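Local coordinates for Yop proteins translocation protein Q (Yersinia pseudotuberculosis, PDB 3UEP), which is a component of the Yop type III secretion machinery, represented here by the C-terminal fragment made from an internal translation start, at residues G54-L59 and L77-E82. Numbering follows the deposited sequence. Where two conformers were deposited one is given.
Sequences GEVRLL and LGVRIE
The backbone of L58 is hydrogen-bonded to L65 and G66, and that of V56 to G68, all on strand 63-73, while their side chains turn toward V79 and I81 on strand 76-84. This is the antiparallel sheet of the FliN-type C-terminal domain of YscQ, and the two strands in contact are not neighbours in it: strand 63-73 runs between them. The sheet twists and curls so far that the axes of 55-59 and 77-82 pass 8.6 Å apart, at 81°, folding one face onto itself. No hydrogen bond crosses; the join is wholly aliphatic and buried.

V56 and V79 meet tip to tip. Each holds CG1 anti to its backbone nitrogen (chi1 near 175° in each), and V56 CG1 sits 4.1 Å from both CG1 and CG2 of V79. L58 CD1 leans on the same valine, 4.3 Å from V79 CG1. The strand of V79 pairs antiparallel with a strand of the second subunit, where V79 packs on L48 of that chain, so the sheet runs on across the interface and V79 is shared between this contact and the second subunit. V27 and F25 of strand 20-27 touch V56 and L58.

I81 does not aim its CB at strand 55-59. Its second torsion, chi2 -62°, swings the chain end round to cross L58 at about a right angle, with I81 CD1 4.0 Å from L58 CD1 and tightly packed at 3.5 Å from L58 CD2.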
loop_
_atom_site.group_PDB
_atom_site.type_symbol
_atom_site.label_atom_id
_atom_site.label_comp_id
_atom_site.label_asym_id
_atom_site.label_seq_id
_atom_site.Cartn_x
_atom_site.Cartn_y
_atom_site.Cartn_z
ATOM N N GLY A 54 10.692 -7.866 -2.254
ATOM C CA GLY A 54 9.623 -8.054 -1.291
ATOM C C GLY A 54 8.194 -7.866 -1.767
ATOM O O GLY A 54 7.920 -7.239 -2.786
ATOM N N GLU A 55 7.282 -8.402 -0.968
ATOM C CA GLU A 55 5.863 -8.465 -1.310
ATOM C C GLU A 55 5.235 -7.096 -1.577
ATOM O O GLU A 55 5.355 -6.171 -0.780
ATOM C CB GLU A 55 5.078 -9.197 -0.206
ATOM C CG GLU A 55 3.668 -9.662 -0.620
ATOM C CD GLU A 55 2.929 -10.413 0.488
ATOM O OE1 GLU A 55 3.259 -11.593 0.735
ATOM O OE2 GLU A 55 2.012 -9.825 1.107
ATOM N N VAL A 56 4.554 -6.982 -2.713
ATOM C CA VAL A 56 3.706 -5.831 -2.988
ATOM C C VAL A 56 2.280 -6.370 -3.066
ATOM O O VAL A 56 2.028 -7.390 -3.714
ATOM C CB VAL A 56 4.080 -5.143 -4.312
ATOM C CG1 VAL A 56 3.095 -4.023 -4.645
ATOM C CG2 VAL A 56 5.497 -4.597 -4.232
ATOM N N ARG A 57 1.347 -5.727 -2.380
ATOM C CA ARG A 57 -0.052 -6.103 -2.514
ATOM C C ARG A 57 -0.733 -5.093 -3.426
ATOM O O ARG A 57 -0.563 -3.889 -3.261
ATOM C CB ARG A 57 -0.741 -6.162 -1.144
ATOM C CG ARG A 57 -0.248 -7.310 -0.261
ATOM C CD ARG A 57 -0.637 -7.127 1.201
ATOM N NE ARG A 57 -0.254 -5.819 1.727
ATOM C CZ ARG A 57 0.966 -5.501 2.151
ATOM N NH1 ARG A 57 1.952 -6.391 2.113
ATOM N NH2 ARG A 57 1.199 -4.282 2.607
ATOM N N LEU A 58 -1.481 -5.591 -4.407
ATOM C CA LEU A 58 -2.277 -4.716 -5.245
ATOM C C LEU A 58 -3.681 -4.632 -4.687
ATOM O O LEU A 58 -4.341 -5.647 -4.497
ATOM C CB LEU A 58 -2.361 -5.230 -6.680
ATOM C CG LEU A 58 -1.187 -4.986 -7.624
ATOM C CD1 LEU A 58 0.030 -5.818 -7.200
ATOM C CD2 LEU A 58 -1.631 -5.334 -9.037
ATOM N N LEU A 59 -4.142 -3.417 -4.434
ATOM C CA LEU A 59 -5.499 -3.221 -3.989
ATOM C C LEU A 59 -6.267 -2.514 -5.108
ATOM O O LEU A 59 -5.729 -1.633 -5.775
ATOM C CB LEU A 59 -5.526 -2.408 -2.692
ATOM C CG LEU A 59 -4.690 -2.943 -1.518
ATOM C CD1 LEU A 59 -4.592 -1.889 -0.438
ATOM C CD2 LEU A 59 -5.277 -4.214 -0.951
ATOM N N LEU A 77 10.862 2.896 -10.063
ATOM C CA LEU A 77 10.192 1.854 -9.316
ATOM C C LEU A 77 9.082 1.200 -10.140
ATOM O O LEU A 77 8.264 1.882 -10.763
ATOM C CB LEU A 77 9.608 2.457 -8.037
ATOM C CG LEU A 77 9.317 1.505 -6.876
ATOM C CD1 LEU A 77 10.601 0.797 -6.443
ATOM C CD2 LEU A 77 8.684 2.268 -5.704
ATOM N N GLY A 78 9.049 -0.125 -10.136
ATOM C CA GLY A 78 7.983 -0.846 -10.802
ATOM C C GLY A 78 7.489 -2.014 -9.980
ATOM O O GLY A 78 8.054 -2.335 -8.927
ATOM N N VAL A 79 6.424 -2.651 -10.463
ATOM C CA VAL A 79 5.882 -3.824 -9.807
ATOM C C VAL A 79 5.731 -4.969 -10.802
ATOM O O VAL A 79 5.036 -4.826 -11.810
ATOM C CB VAL A 79 4.510 -3.532 -9.182
ATOM C CG1 VAL A 79 3.922 -4.803 -8.584
ATOM C CG2 VAL A 79 4.637 -2.450 -8.127
ATOM N N ARG A 80 6.360 -6.107 -10.562
ATOM C CA ARG A 80 6.130 -7.265 -11.398
ATOM C C ARG A 80 5.126 -8.207 -10.811
ATOM O O ARG A 80 5.345 -8.723 -9.784
ATOM C CB ARG A 80 7.409 -8.010 -11.737
ATOM C CG ARG A 80 7.215 -8.892 -12.926
ATOM C CD ARG A 80 8.439 -9.365 -13.614
ATOM N NE ARG A 80 9.277 -8.356 -14.231
ATOM C CZ ARG A 80 9.166 -7.904 -15.468
ATOM N NH1 ARG A 80 8.223 -8.320 -16.268
ATOM N NH2 ARG A 80 10.005 -7.007 -15.899
ATOM N N ILE A 81 4.027 -8.438 -11.502
ATOM C CA ILE A 81 2.925 -9.263 -11.014
ATOM C C ILE A 81 3.355 -10.712 -10.841
ATOM O O ILE A 81 4.067 -11.264 -11.682
ATOM C CB ILE A 81 1.702 -9.236 -11.965
ATOM C CG1 ILE A 81 1.151 -7.814 -12.146
ATOM C CG2 ILE A 81 0.623 -10.189 -11.460
ATOM C CD1 ILE A 81 0.641 -7.182 -10.872
ATOM N N GLU A 82 2.902 -11.335 -9.759
ATOM C CA GLU A 82 3.259 -12.719 -9.485
ATOM C C GLU A 82 2.037 -13.601 -9.377
ATOM O O GLU A 82 2.084 -14.791 -9.686
ATOM C CB GLU A 82 4.088 -12.809 -8.197
ATOM C CG GLU A 82 5.516 -12.269 -8.406
ATOM C CD GLU A 82 6.398 -12.377 -7.174
ATOM O OE1 GLU A 82 5.854 -12.516 -6.052
ATOM O OE2 GLU A 82 7.639 -12.311 -7.331
#